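Local coordinates for MexT protein (Pseudomonas aeruginosa, PDB 6L33) that activates transcription of the MexEF-OprN efflux pump as a LysR-type regulator, probably by binding DNA through a part of the protein outside this regulatory domain, at residues R31-G36 with R199-M204; G115-E120 with R126-V131. All coordinates share one frame; numbering follows the deposited sequence.

Contact 1: residues R31-G36 with R199-M204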
ATOM      1  N   ARG B  31      14.253 -10.784 -15.610  1.00 35.48           N
ATOM      2  CA  ARG B  31      14.624  -9.966 -16.758  1.00 33.03           C
ATOM      3  C   ARG B  31      15.815 -10.559 -17.500  1.00 43.12           C
ATOM      4  O   ARG B  31      15.812 -10.637 -18.735  1.00 34.43           O
ATOM      5  CB  ARG B  31      14.936  -8.544 -16.292  1.00 38.94           C
ATOM      6  CG  ARG B  31      15.125  -7.527 -17.401  1.00 43.82           C
ATOM      7  CD  ARG B  31      15.244  -6.137 -16.804  1.00 45.69           C
ATOM      8  NE  ARG B  31      14.239  -5.924 -15.767  1.00 46.41           N
ATOM      9  CZ  ARG B  31      14.462  -5.280 -14.626  1.00 45.87           C
ATOM     10  NH1 ARG B  31      15.664  -4.781 -14.368  1.00 45.19           N
ATOM     11  NH2 ARG B  31      13.484  -5.138 -13.740  1.00 43.76           N
ATOM     12  N   ALA B  32      16.837 -10.998 -16.761  1.00 35.30           N
ATOM     13  CA  ALA B  32      18.069 -11.460 -17.391  1.00 30.75           C
ATOM     14  C   ALA B  32      17.866 -12.775 -18.135  1.00 36.15           C
ATOM     15  O   ALA B  32      18.479 -12.999 -19.186  1.00 34.78           O
ATOM     16  CB  ALA B  32      19.170 -11.602 -16.339  1.00 23.83           C
ATOM     17  N   GLU B  33      17.016 -13.660 -17.615  1.00 33.65           N
ATOM     18  CA  GLU B  33      16.845 -14.970 -18.227  1.00 42.79           C
ATOM     19  C   GLU B  33      15.561 -15.109 -19.034  1.00 36.52           C
ATOM     20  O   GLU B  33      15.492 -15.980 -19.907  1.00 34.97           O
ATOM     21  CB  GLU B  33      16.903 -16.071 -17.157  1.00 42.95           C
ATOM     22  CG  GLU B  33      15.647 -16.235 -16.320  1.00 33.74           C
ATOM     23  CD  GLU B  33      15.680 -17.502 -15.482  1.00 44.57           C
ATOM     24  OE1 GLU B  33      15.950 -17.407 -14.265  1.00 38.15           O
ATOM     25  OE2 GLU B  33      15.442 -18.593 -16.039  1.00 45.84           O
ATOM     26  N   ALA B  34      14.556 -14.275 -18.780  1.00 32.76           N
ATOM     27  CA  ALA B  34      13.300 -14.302 -19.532  1.00 41.34           C
ATOM     28  C   ALA B  34      12.878 -12.868 -19.810  1.00 39.89           C
ATOM     29  O   ALA B  34      11.987 -12.323 -19.150  1.00 34.20           O
ATOM     30  CB  ALA B  34      12.217 -15.068 -18.768  1.00 32.73           C
ATOM     31  N   PRO B  35      13.506 -12.219 -20.794  1.00 39.56           N
ATOM     32  CA  PRO B  35      13.249 -10.783 -21.006  1.00 33.73           C
ATOM     33  C   PRO B  35      11.845 -10.468 -21.491  1.00 30.62           C
ATOM     34  O   PRO B  35      11.405  -9.321 -21.344  1.00 23.66           O
ATOM     35  CB  PRO B  35      14.299 -10.386 -22.057  1.00 35.75           C
ATOM     36  CG  PRO B  35      15.298 -11.512 -22.069  1.00 37.53           C
ATOM     37  CD  PRO B  35      14.528 -12.739 -21.715  1.00 41.68           C
ATOM     38  N   GLY B  36      11.128 -11.432 -22.062  1.00 30.80           N
ATOM     39  CA  GLY B  36       9.795 -11.163 -22.560  1.00 34.58           C
ATOM     40  C   GLY B  36       8.677 -11.266 -21.549  1.00 29.94           C
ATOM     41  O   GLY B  36       7.536 -10.924 -21.873  1.00 33.29           O
ATOM     42  N   ARG B 199       7.940 -20.006  -9.054  1.00 22.47           N
ATOM     43  CA  ARG B 199       8.052 -20.232  -7.616  1.00 24.23           C
ATOM     44  C   ARG B 199       9.485 -20.559  -7.216  1.00 26.97           C
ATOM     45  O   ARG B 199       9.971 -20.083  -6.183  1.00 24.29           O
ATOM     46  CB  ARG B 199       7.101 -21.348  -7.184  1.00 26.47           C
ATOM     47  CG  ARG B 199       5.635 -21.033  -7.441  1.00 23.20           C
ATOM     48  CD  ARG B 199       4.720 -21.953  -6.656  1.00 29.08           C
ATOM     49  NE  ARG B 199       5.004 -23.361  -6.915  1.00 28.57           N
ATOM     50  CZ  ARG B 199       4.384 -24.093  -7.834  1.00 34.50           C
ATOM     51  NH1 ARG B 199       3.439 -23.552  -8.593  1.00 29.23           N
ATOM     52  NH2 ARG B 199       4.709 -25.369  -7.997  1.00 32.64           N
ATOM     53  N   SER B 200      10.180 -21.370  -8.020  1.00 26.82           N
ATOM     54  CA  SER B 200      11.583 -21.644  -7.728  1.00 30.73           C
ATOM     55  C   SER B 200      12.425 -20.379  -7.838  1.00 32.80           C
ATOM     56  O   SER B 200      13.440 -20.247  -7.143  1.00 35.06           O
ATOM     57  CB  SER B 200      12.120 -22.734  -8.657  1.00 30.39           C
ATOM     58  OG  SER B 200      12.146 -22.303 -10.007  1.00 35.73           O
ATOM     59  N   ARG B 201      12.014 -19.433  -8.686  1.00 32.16           N
ATOM     60  CA  ARG B 201      12.742 -18.172  -8.789  1.00 31.54           C
ATOM     61  C   ARG B 201      12.462 -17.266  -7.594  1.00 31.28           C
ATOM     62  O   ARG B 201      13.363 -16.556  -7.133  1.00 35.06           O
ATOM     63  CB  ARG B 201      12.394 -17.464 -10.100  1.00 31.35           C
ATOM     64  CG  ARG B 201      13.402 -17.706 -11.223  1.00 36.65           C
ATOM     65  CD  ARG B 201      13.592 -19.194 -11.478  1.00 40.81           C
ATOM     66  NE  ARG B 201      14.682 -19.480 -12.406  1.00 45.05           N
ATOM     67  CZ  ARG B 201      15.061 -20.706 -12.751  1.00 46.64           C
ATOM     68  NH1 ARG B 201      14.439 -21.761 -12.244  1.00 43.11           N
ATOM     69  NH2 ARG B 201      16.063 -20.879 -13.603  1.00 52.24           N
ATOM     70  N   ILE B 202      11.229 -17.272  -7.079  1.00 29.43           N
ATOM     71  CA  ILE B 202      10.938 -16.517  -5.862  1.00 35.31           C
ATOM     72  C   ILE B 202      11.722 -17.084  -4.686  1.00 32.41           C
ATOM     73  O   ILE B 202      12.285 -16.337  -3.875  1.00 30.63           O
ATOM     74  CB  ILE B 202       9.426 -16.512  -5.564  1.00 26.78           C
ATOM     75  CG1 ILE B 202       8.635 -15.942  -6.741  1.00 31.62           C
ATOM     76  CG2 ILE B 202       9.146 -15.709  -4.299  1.00 24.06           C
ATOM     77  CD1 ILE B 202       8.416 -14.456  -6.661  1.00 39.55           C
ATOM     78  N   SER B 203      11.766 -18.415  -4.571  1.00 30.88           N
ATOM     79  CA  SER B 203      12.448 -19.048  -3.449  1.00 34.66           C
ATOM     80  C   SER B 203      13.950 -18.802  -3.468  1.00 38.47           C
ATOM     81  O   SER B 203      14.601 -18.926  -2.426  1.00 43.55           O
ATOM     82  CB  SER B 203      12.166 -20.550  -3.444  1.00 32.22           C
ATOM     83  OG  SER B 203      10.772 -20.804  -3.391  1.00 45.33           O
HETATM   84  N   MSE B 204      14.505 -18.446  -4.621  1.00 39.34           N
HETATM   85  CA  MSE B 204      15.927 -18.163  -4.750  1.00 36.96           C
HETATM   86  C   MSE B 204      16.304 -16.878  -4.009  1.00 35.26           C
HETATM   87  O   MSE B 204      17.481 -16.614  -3.766  1.00 40.47           O
HETATM   88  CB  MSE B 204      16.302 -18.061  -6.231  1.00 32.71           C
HETATM   89  CG  MSE B 204      17.790 -18.026  -6.526  1.00 47.86           C
HETATM   90 SE   MSE B 204      18.142 -17.383  -8.332  1.00121.40          SE
HETATM   91  CE  MSE B 204      16.664 -18.261  -9.250  1.00 37.31           C
TER
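Glu33 and Arg201 carry nearly the whole contact: a single ion pair spans the two segments, whose closest CA atoms, those of Glu33 and Arg201, are 10.8 Å apart. Long, flexible chains with opposite charges suit such a gap. Glu33 CG sits between its own N and carbonyl carbon (chi1 77°), and the extended chain carries the carboxylate across. Arg201 bends at chi2 and presents an edge of its guanidinium. Its NE donates to Glu33 OE1 over 3.1 Å, with OE1 close to the guanidinium plane, but OE1 is modelled too near another atom for its exact place to be trusted. The two flat groups are turned 62° from each other, so they do not lie in one plane; Arg201 NH2 is 3.4 Å from Glu33 OE2. Along another edge, Arg201 NH1 donates to Ser200 OG at 3.2 Å, again almost in plane. Partners at two edges should hinder rotation of the group. Glu33 has its stronger polar partner in Arg29, which forms a salt bridge with OE1, and OE2 is hydrogen-bonded to Trp197 NE1.

This polar bridge is the loose, surface side, burying just 86 Å² between the segments. The closer packing between the helices is found away from this pair, where buried Ile202 of helix 193-203 meets Leu22 and Leu26 of helix 18-33. Within helix 193-203, Arg199 O accepts from both Ser203 N (2.9 Å) and Ser203 OG (3.0 Å), from opposite faces of its plane.

Ala34 is the first residue to leave helical geometry after helix 18-33, so Glu33 joins the C-terminal end of that helix to the last turns of helix 193-203. The latter also packs, through Arg199 and Ile202, on strands 60-62 and 181-186 of the sheet that also holds strand 9-14.

Contact 2: residues G115-E120 with R126-V131. With SO4 (sulfate ion), chain G.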
ATOM      1  N   GLY B 115      -7.989  -5.928  17.145  1.00 13.60           N
ATOM      2  CA  GLY B 115      -7.224  -7.002  16.546  1.00 15.84           C
ATOM      3  C   GLY B 115      -6.969  -8.146  17.501  1.00 12.77           C
ATOM      4  O   GLY B 115      -7.636  -8.269  18.533  1.00 12.75           O
ATOM      5  N   PHE B 116      -5.998  -8.994  17.163  1.00 16.34           N
ATOM      6  CA  PHE B 116      -5.694 -10.142  18.008  1.00 19.28           C
ATOM      7  C   PHE B 116      -5.093  -9.718  19.341  1.00 15.53           C
ATOM      8  O   PHE B 116      -5.333 -10.375  20.360  1.00 13.25           O
ATOM      9  CB  PHE B 116      -4.751 -11.088  17.272  1.00 18.09           C
ATOM     10  CG  PHE B 116      -5.407 -11.838  16.147  1.00 26.08           C
ATOM     11  CD1 PHE B 116      -6.333 -12.834  16.411  1.00 26.62           C
ATOM     12  CD2 PHE B 116      -5.104 -11.542  14.828  1.00 27.75           C
ATOM     13  CE1 PHE B 116      -6.940 -13.526  15.379  1.00 25.44           C
ATOM     14  CE2 PHE B 116      -5.709 -12.230  13.793  1.00 28.03           C
ATOM     15  CZ  PHE B 116      -6.629 -13.222  14.068  1.00 24.30           C
ATOM     16  N   VAL B 117      -4.320  -8.631  19.355  1.00 19.58           N
ATOM     17  CA  VAL B 117      -3.800  -8.100  20.613  1.00 15.27           C
ATOM     18  C   VAL B 117      -4.949  -7.778  21.562  1.00 14.85           C
ATOM     19  O   VAL B 117      -4.917  -8.123  22.748  1.00 17.83           O
ATOM     20  CB  VAL B 117      -2.919  -6.865  20.349  1.00 14.48           C
ATOM     21  CG1 VAL B 117      -2.747  -6.046  21.621  1.00 11.37           C
ATOM     22  CG2 VAL B 117      -1.566  -7.289  19.788  1.00 13.21           C
ATOM     23  N   ASP B 118      -5.987  -7.117  21.044  1.00 16.05           N
ATOM     24  CA  ASP B 118      -7.164  -6.823  21.853  1.00 10.36           C
ATOM     25  C   ASP B 118      -7.847  -8.102  22.315  1.00 14.32           C
ATOM     26  O   ASP B 118      -8.337  -8.181  23.449  1.00 16.35           O
ATOM     27  CB  ASP B 118      -8.132  -5.954  21.054  1.00 12.08           C
ATOM     28  CG  ASP B 118      -7.476  -4.700  20.517  1.00 10.55           C
ATOM     29  OD1 ASP B 118      -7.276  -3.757  21.308  1.00 13.62           O
ATOM     30  OD2 ASP B 118      -7.151  -4.660  19.312  1.00 14.11           O
ATOM     31  N   GLU B 119      -7.890  -9.114  21.446  1.00 17.46           N
ATOM     32  CA  GLU B 119      -8.459 -10.402  21.828  1.00 18.02           C
ATOM     33  C   GLU B 119      -7.669 -11.028  22.971  1.00 20.80           C
ATOM     34  O   GLU B 119      -8.254 -11.567  23.918  1.00 14.09           O
ATOM     35  CB  GLU B 119      -8.492 -11.327  20.609  1.00 17.51           C
ATOM     36  CG  GLU B 119      -9.089 -12.702  20.851  1.00 26.86           C
ATOM     37  CD  GLU B 119      -9.100 -13.554  19.591  1.00 33.23           C
ATOM     38  OE1 GLU B 119      -9.444 -13.021  18.514  1.00 31.12           O
ATOM     39  OE2 GLU B 119      -8.759 -14.753  19.676  1.00 40.87           O
ATOM     40  N   GLU B 120      -6.338 -10.940  22.914  1.00 19.96           N
ATOM     41  CA  GLU B 120      -5.511 -11.528  23.963  1.00 18.02           C
ATOM     42  C   GLU B 120      -5.604 -10.737  25.263  1.00 17.46           C
ATOM     43  O   GLU B 120      -5.683 -11.327  26.348  1.00 16.75           O
ATOM     44  CB  GLU B 120      -4.060 -11.621  23.490  1.00 17.88           C
ATOM     45  CG  GLU B 120      -3.119 -12.293  24.481  1.00 19.45           C
ATOM     46  CD  GLU B 120      -3.427 -13.767  24.705  1.00 31.68           C
ATOM     47  OE1 GLU B 120      -2.886 -14.342  25.674  1.00 23.24           O
ATOM     48  OE2 GLU B 120      -4.198 -14.354  23.915  1.00 26.74           O
ATOM     49  N   ARG B 126      -7.879  -6.877  30.428  1.00 18.30           N
ATOM     50  CA  ARG B 126      -7.201  -5.644  30.061  1.00 20.76           C
ATOM     51  C   ARG B 126      -7.663  -5.177  28.686  1.00 21.26           C
ATOM     52  O   ARG B 126      -8.212  -5.947  27.893  1.00 16.18           O
ATOM     53  CB  ARG B 126      -5.678  -5.827  30.062  1.00 18.59           C
ATOM     54  CG  ARG B 126      -5.102  -6.324  31.380  1.00 19.08           C
ATOM     55  CD  ARG B 126      -5.279  -5.297  32.488  1.00 28.26           C
ATOM     56  NE  ARG B 126      -4.350  -4.178  32.364  1.00 24.92           N
ATOM     57  CZ  ARG B 126      -3.129  -4.156  32.893  1.00 32.57           C
ATOM     58  NH1 ARG B 126      -2.683  -5.195  33.585  1.00 34.88           N
ATOM     59  NH2 ARG B 126      -2.355  -3.093  32.730  1.00 34.09           N
ATOM     60  N   LYS B 127      -7.422  -3.899  28.404  1.00 15.64           N
ATOM     61  CA  LYS B 127      -7.807  -3.326  27.125  1.00 15.12           C
ATOM     62  C   LYS B 127      -6.866  -2.183  26.776  1.00 16.39           C
ATOM     63  O   LYS B 127      -6.043  -1.749  27.587  1.00 16.22           O
ATOM     64  CB  LYS B 127      -9.265  -2.849  27.141  1.00 15.41           C
ATOM     65  CG  LYS B 127      -9.607  -1.921  28.295  1.00 19.03           C
ATOM     66  CD  LYS B 127     -11.104  -1.639  28.342  1.00 28.22           C
ATOM     67  CE  LYS B 127     -11.458  -0.693  29.480  1.00 48.28           C
ATOM     68  NZ  LYS B 127     -10.854   0.657  29.294  1.00 44.77           N
ATOM     69  N   ARG B 128      -7.001  -1.700  25.544  1.00 13.62           N
ATOM     70  CA  ARG B 128      -6.192  -0.611  25.023  1.00 14.13           C
ATOM     71  C   ARG B 128      -7.062   0.237  24.109  1.00 18.26           C
ATOM     72  O   ARG B 128      -8.133  -0.192  23.668  1.00 18.96           O
ATOM     73  CB  ARG B 128      -4.968  -1.137  24.260  1.00 11.73           C
ATOM     74  CG  ARG B 128      -5.345  -1.893  22.994  1.00 14.21           C
ATOM     75  CD  ARG B 128      -4.139  -2.331  22.181  1.00 15.94           C
ATOM     76  NE  ARG B 128      -4.552  -2.931  20.913  1.00 12.62           N
ATOM     77  CZ  ARG B 128      -3.736  -3.164  19.890  1.00 15.68           C
ATOM     78  NH1 ARG B 128      -2.450  -2.852  19.976  1.00 11.87           N
ATOM     79  NH2 ARG B 128      -4.208  -3.711  18.778  1.00 17.94           N
ATOM     80  N   LYS B 129      -6.596   1.449  23.822  1.00 13.46           N
ATOM     81  CA  LYS B 129      -7.308   2.369  22.945  1.00 17.87           C
ATOM     82  C   LYS B 129      -6.564   2.471  21.621  1.00 16.29           C
ATOM     83  O   LYS B 129      -5.406   2.900  21.585  1.00 16.36           O
ATOM     84  CB  LYS B 129      -7.460   3.747  23.593  1.00 18.99           C
ATOM     85  CG  LYS B 129      -8.296   4.731  22.775  1.00 24.85           C
ATOM     86  CD  LYS B 129      -9.612   4.108  22.316  1.00 40.87           C
ATOM     87  CE  LYS B 129     -10.805   4.984  22.667  1.00 44.09           C
ATOM     88  NZ  LYS B 129     -11.765   5.090  21.532  1.00 43.32           N
ATOM     89  N   VAL B 130      -7.225   2.069  20.544  1.00 13.55           N
ATOM     90  CA  VAL B 130      -6.693   2.234  19.197  1.00 11.91           C
ATOM     91  C   VAL B 130      -7.205   3.556  18.646  1.00 11.57           C
ATOM     92  O   VAL B 130      -8.413   3.820  18.669  1.00 10.76           O
ATOM     93  CB  VAL B 130      -7.103   1.059  18.295  1.00 13.89           C
ATOM     94  CG1 VAL B 130      -6.637   1.297  16.858  1.00 13.40           C
ATOM     95  CG2 VAL B 130      -6.545  -0.247  18.840  1.00 15.10           C
ATOM     96  N   VAL B 131      -6.289   4.399  18.172  1.00 17.17           N
ATOM     97  CA  VAL B 131      -6.647   5.697  17.605  1.00 13.82           C
ATOM     98  C   VAL B 131      -6.473   5.744  16.100  1.00 13.73           C
ATOM     99  O   VAL B 131      -6.923   6.716  15.471  1.00 15.38           O
ATOM    100  CB  VAL B 131      -5.843   6.842  18.254  1.00 11.94           C
ATOM    101  CG1 VAL B 131      -6.120   6.916  19.747  1.00 15.02           C
ATOM    102  CG2 VAL B 131      -4.352   6.663  17.977  1.00 13.18           C
TER
HETATM  103  S   SO4 G 401      -3.008  -7.456  15.587  1.00 26.36           S
HETATM  104  O1  SO4 G 401      -4.163  -8.066  14.932  1.00 22.99           O
HETATM  105  O2  SO4 G 401      -3.427  -6.838  16.841  1.00 16.04           O
HETATM  106  O3  SO4 G 401      -2.005  -8.483  15.852  1.00 26.05           O
HETATM  107  O4  SO4 G 401      -2.438  -6.437  14.711  1.00 21.24           O
HETATM  108  O   HOH W   1      -8.566  -3.586  23.921  1.00 15.70           O
HETATM  109  O   HOH W   2      -9.183  -6.024  25.049  1.00 16.37           O
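The Arg128 guanidinium has Val117 CG1, set anti to its own N (chi1 162°), over the centre of one face, 3.5 Å from CZ, while Asp118 takes the edge formed by NE and NH2. NE donates to Asp118 OD1 (2.9 Å) and NH2 to OD2 (3.1 Å), one nitrogen to each oxygen. Both oxygens lie near the guanidinium plane, yet the nitrogens approach from above the carboxylate, tilted 53° from it. Arginine suits the place, combining a flat face for the valine methyl with a donor edge for aspartate. Asp118 OD2 also accepts from Gly115 N (2.6 Å), a bond from the N-cap backbone to the side chain three residues on. A sulfate, probably from the crystallisation liquor, sits at this helix N-terminus and is hydrogen-bonded by Phe116 N (3.0 Å) and Val117 N; the helix dipole probably favours the anion, and Gly115 has no side chain to obstruct it. Water 1 links Asp118 OD1 to Arg128 N, and water 2 joins Asp118 O to Arg126 O. The contact ties helix 116-123 to the lead-in of strand 129-134 within a beta-alpha-beta unit that starts at strand 103-107, with helix 96-101 alongside through Tyr99.

Both contacts rest on an acid–arginine pair, but they stand on opposite sides of the chain's centre, about 42 Å apart between their centres, and share no helix or strand. Contact 1 lies at the surface and joins the first and last long helices of the chain, far apart in sequence, beside the sheet that includes strand 9-14. Contact 2 is local and partly buried, within a beta-alpha-beta unit of the other sheet. Their chemistry differs accordingly: the surface pair has one, less certain bond, whereas the partly buried pair is held by two bonds beside an apolar face and bridging waters. Together they sample both halves of a periplasmic-binding-protein-like regulatory domain.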